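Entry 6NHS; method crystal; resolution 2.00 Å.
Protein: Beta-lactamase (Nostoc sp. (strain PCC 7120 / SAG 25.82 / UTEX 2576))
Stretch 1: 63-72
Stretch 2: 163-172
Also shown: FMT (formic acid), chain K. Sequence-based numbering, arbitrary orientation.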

# COMPACT_ATOMS: atom_id res chain seq x y z
N SER A 63 6.34 0.18 2.15
CA SER A 63 5.28 0.57 3.07
C SER A 63 3.88 0.21 2.57
O SER A 63 2.95 0.27 3.38
CB SER A 63 5.34 2.07 3.36
OG SER A 63 6.35 2.35 4.31
N THR A 64 3.68 -0.11 1.29
CA THR A 64 2.35 -0.56 0.88
C THR A 64 1.95 -1.84 1.59
O THR A 64 0.75 -2.13 1.69
CB THR A 64 2.26 -0.77 -0.64
OG1 THR A 64 3.08 -1.88 -1.05
CG2 THR A 64 2.67 0.47 -1.38
N PHE A 65 2.92 -2.60 2.09
CA PHE A 65 2.63 -3.80 2.84
C PHE A 65 1.91 -3.50 4.15
O PHE A 65 1.30 -4.40 4.73
CB PHE A 65 3.92 -4.58 3.11
CG PHE A 65 3.70 -5.92 3.75
CD1 PHE A 65 3.11 -6.95 3.03
CD2 PHE A 65 4.09 -6.15 5.06
CE1 PHE A 65 2.90 -8.19 3.61
CE2 PHE A 65 3.88 -7.39 5.65
CZ PHE A 65 3.29 -8.42 4.92
N LYS A 66 1.96 -2.24 4.62
CA LYS A 66 1.26 -1.88 5.85
C LYS A 66 -0.23 -2.16 5.76
O LYS A 66 -0.88 -2.40 6.78
CB LYS A 66 1.50 -0.41 6.19
CG LYS A 66 2.91 -0.08 6.66
CD LYS A 66 3.00 1.37 7.14
CE LYS A 66 4.33 1.66 7.83
NZ LYS A 66 5.48 1.75 6.89
N ILE A 67 -0.80 -2.13 4.55
CA ILE A 67 -2.22 -2.45 4.39
C ILE A 67 -2.48 -3.90 4.79
O ILE A 67 -3.35 -4.19 5.61
CB ILE A 67 -2.69 -2.17 2.95
CG1 ILE A 67 -2.53 -0.69 2.60
CG2 ILE A 67 -4.13 -2.63 2.77
CD1 ILE A 67 -2.72 -0.40 1.10
N PHE A 68 -1.70 -4.82 4.22
CA PHE A 68 -1.82 -6.24 4.57
C PHE A 68 -1.46 -6.47 6.03
O PHE A 68 -2.17 -7.18 6.75
CB PHE A 68 -0.92 -7.07 3.65
CG PHE A 68 -0.95 -8.54 3.94
CD1 PHE A 68 -0.10 -9.10 4.87
CD2 PHE A 68 -1.83 -9.37 3.26
CE1 PHE A 68 -0.13 -10.46 5.14
CE2 PHE A 68 -1.85 -10.74 3.51
CZ PHE A 68 -1.01 -11.27 4.46
N ASN A 69 -0.34 -5.89 6.48
CA ASN A 69 0.12 -6.10 7.86
C ASN A 69 -0.93 -5.63 8.87
O ASN A 69 -1.13 -6.29 9.90
CB ASN A 69 1.44 -5.36 8.06
CG ASN A 69 2.34 -6.02 9.11
OD1 ASN A 69 1.94 -6.94 9.82
ND2 ASN A 69 3.59 -5.54 9.19
N SER A 70 -1.59 -4.51 8.59
CA SER A 70 -2.61 -3.99 9.50
C SER A 70 -3.77 -4.96 9.66
O SER A 70 -4.28 -5.17 10.76
CB SER A 70 -3.14 -2.64 9.00
OG SER A 70 -2.11 -1.68 8.84
N LEU A 71 -4.21 -5.55 8.54
CA LEU A 71 -5.31 -6.52 8.57
C LEU A 71 -4.96 -7.72 9.44
O LEU A 71 -5.76 -8.14 10.28
CB LEU A 71 -5.63 -6.98 7.15
CG LEU A 71 -6.17 -5.89 6.23
CD1 LEU A 71 -5.99 -6.28 4.76
CD2 LEU A 71 -7.64 -5.66 6.57
N VAL A 72 -3.77 -8.30 9.22
CA VAL A 72 -3.40 -9.50 9.96
C VAL A 72 -3.19 -9.18 11.43
O VAL A 72 -3.57 -9.96 12.31
CB VAL A 72 -2.15 -10.15 9.32
CG1 VAL A 72 -1.72 -11.37 10.12
CG2 VAL A 72 -2.42 -10.51 7.84
N GLN A 163 -1.24 -7.28 -8.87
CA GLN A 163 -1.54 -8.01 -7.64
C GLN A 163 -1.93 -7.08 -6.50
O GLN A 163 -2.70 -7.47 -5.61
CB GLN A 163 -0.34 -8.89 -7.25
CG GLN A 163 -0.11 -10.08 -8.21
CD GLN A 163 1.26 -10.70 -8.05
OE1 GLN A 163 2.14 -10.16 -7.37
NE2 GLN A 163 1.46 -11.86 -8.67
N GLN A 164 -1.42 -5.84 -6.49
CA GLN A 164 -1.93 -4.85 -5.55
C GLN A 164 -3.42 -4.63 -5.78
O GLN A 164 -4.22 -4.62 -4.83
CB GLN A 164 -1.16 -3.54 -5.67
CG GLN A 164 0.33 -3.65 -5.31
CD GLN A 164 0.62 -3.29 -3.87
OE1 GLN A 164 -0.25 -3.41 -3.00
NE2 GLN A 164 1.84 -2.84 -3.60
N ILE A 165 -3.81 -4.45 -7.05
CA ILE A 165 -5.22 -4.27 -7.40
C ILE A 165 -6.05 -5.46 -6.94
O ILE A 165 -7.09 -5.31 -6.29
CB ILE A 165 -5.36 -4.04 -8.92
CG1 ILE A 165 -4.61 -2.78 -9.36
CG2 ILE A 165 -6.83 -3.96 -9.31
CD1 ILE A 165 -5.27 -1.52 -8.92
N GLU A 166 -5.60 -6.67 -7.29
CA GLU A 166 -6.36 -7.87 -6.94
C GLU A 166 -6.56 -7.97 -5.43
O GLU A 166 -7.67 -8.25 -4.96
CB GLU A 166 -5.64 -9.12 -7.47
CG GLU A 166 -6.07 -10.42 -6.83
CD GLU A 166 -7.32 -11.01 -7.43
OE1 GLU A 166 -8.16 -10.25 -7.97
OE2 GLU A 166 -7.46 -12.25 -7.38
N PHE A 167 -5.50 -7.70 -4.66
CA PHE A 167 -5.60 -7.73 -3.20
C PHE A 167 -6.61 -6.71 -2.70
O PHE A 167 -7.48 -7.03 -1.89
CB PHE A 167 -4.19 -7.51 -2.61
CG PHE A 167 -4.19 -7.09 -1.16
CD1 PHE A 167 -4.76 -7.89 -0.18
CD2 PHE A 167 -3.59 -5.90 -0.77
CE1 PHE A 167 -4.75 -7.51 1.15
CE2 PHE A 167 -3.59 -5.51 0.56
CZ PHE A 167 -4.16 -6.32 1.52
N LEU A 168 -6.52 -5.47 -3.19
CA LEU A 168 -7.41 -4.42 -2.69
C LEU A 168 -8.86 -4.69 -3.07
O LEU A 168 -9.78 -4.45 -2.28
CB LEU A 168 -6.96 -3.06 -3.22
CG LEU A 168 -5.64 -2.55 -2.65
CD1 LEU A 168 -5.18 -1.33 -3.42
CD2 LEU A 168 -5.80 -2.23 -1.16
N GLN A 169 -9.09 -5.17 -4.29
CA GLN A 169 -10.44 -5.46 -4.75
C GLN A 169 -11.06 -6.61 -3.97
O GLN A 169 -12.22 -6.53 -3.56
CB GLN A 169 -10.41 -5.76 -6.25
CG GLN A 169 -11.76 -6.01 -6.87
CD GLN A 169 -12.10 -7.47 -6.94
OE1 GLN A 169 -13.27 -7.85 -6.86
NE2 GLN A 169 -11.08 -8.32 -7.11
N ARG A 170 -10.30 -7.69 -3.74
CA ARG A 170 -10.80 -8.79 -2.91
C ARG A 170 -11.06 -8.33 -1.48
O ARG A 170 -12.05 -8.74 -0.86
CB ARG A 170 -9.79 -9.94 -2.90
CG ARG A 170 -9.65 -10.66 -4.24
CD ARG A 170 -8.82 -11.91 -4.06
NE ARG A 170 -9.59 -12.99 -3.44
CZ ARG A 170 -9.04 -13.97 -2.72
NH1 ARG A 170 -7.73 -13.99 -2.51
NH2 ARG A 170 -9.82 -14.92 -2.20
N LEU A 171 -10.17 -7.51 -0.94
CA LEU A 171 -10.40 -6.90 0.37
C LEU A 171 -11.74 -6.18 0.40
O LEU A 171 -12.57 -6.42 1.29
CB LEU A 171 -9.26 -5.94 0.68
CG LEU A 171 -9.27 -5.26 2.05
CD1 LEU A 171 -9.12 -6.32 3.12
CD2 LEU A 171 -8.16 -4.23 2.14
N HIS A 172 -11.99 -5.33 -0.60
CA HIS A 172 -13.15 -4.46 -0.58
C HIS A 172 -14.46 -5.24 -0.71
O HIS A 172 -15.49 -4.80 -0.19
CB HIS A 172 -13.03 -3.42 -1.69
CG HIS A 172 -14.07 -2.34 -1.62
ND1 HIS A 172 -15.30 -2.45 -2.24
CD2 HIS A 172 -14.06 -1.13 -1.01
CE1 HIS A 172 -16.00 -1.35 -2.01
NE2 HIS A 172 -15.27 -0.54 -1.27
C FMT K . 7.11 -0.78 7.04
O1 FMT K . 6.08 -1.21 7.51
O2 FMT K . 7.09 -0.05 6.05
O HOH W 1 -0.13 -3.91 -0.30

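Two helices far apart in sequence lie side by side here, running the same general way with 34° between their N-to-C directions. Their axes come no closer than 11.7 Å, a wide spacing that the intervening side chains have to fill, and they do so with 325 Å² of buried surface summed over both sides. Stretch 2 is helical throughout; stretch 1 enters through a 3-10 segment at Ser-63 and Thr-64 before its helix carries on through Val-72.

Along stretch 2, the contacting positions are Gln-164, Phe-167, Leu-168 and Leu-171, the 3-1-3 spacing that keeps one stripe of a helix on a neighbour. The residues between them, Ile-165, Glu-166, Gln-169 and Arg-170, stay out of reach, as does Gln-163 just before.

Gln-164 supplies the polar end of the contact. Gln-164 NE2 donates to Thr-64 OG1 at 3.0 Å, with a nearly straight N-H...O angle of 163°. The other half of the amide is used as well: one water donates to Gln-164 OE1 at 2.7 Å and to Thr-64 O at 2.8 Å. The carboxamide therefore reads both the hydroxyl and the backbone carbonyl of a single residue, directly in one case and through water in the other, so buried polar groups are paired where the helical stretch begins to meet its partner.

One turn on, the chemistry becomes apolar. Phe-167, with chi1 at t, points toward stretch 1 and has the largest covered area of any residue in the contact, 68 Å². Its ring reaches three residues: Phe-167 CE2 lies 3.7 Å from Ile-67 CG2, while Phe-167 CZ lies 3.8 Å from Phe-68 CA and 3.7 Å from Leu-71 CD1. Leu-71 CD1 sits at the ring's edge, near its plane. The approach to Phe-68 CA shows the ring pressing against the backbone as well as side chains, and a flat aromatic can extend across the broad gap between the axes.

Leu-168 starts sideways, but its end comes nearer, bringing Leu-168 CD2 to 4.2 Å from Ile-67 CD1. This is a looser contact that extends the apolar patch around the isoleucine.

Leu-171 closes the stripe. It points toward stretch 1, and Leu-171 CD1 meets Leu-71 CD1 at 3.5 Å, while Leu-171 CD2 lies 4.4 Å from Ile-67 CG2. Both methyls of Leu-171 lie near Leu-71 CD1, and CD2 also reaches toward Ile-67, one turn earlier in stretch 1. The rule to take away is a polar pair at one end, then an aromatic filler against Ile-67, Phe-68 and Leu-71, with leucines beside it on the same helix adding aliphatic contacts.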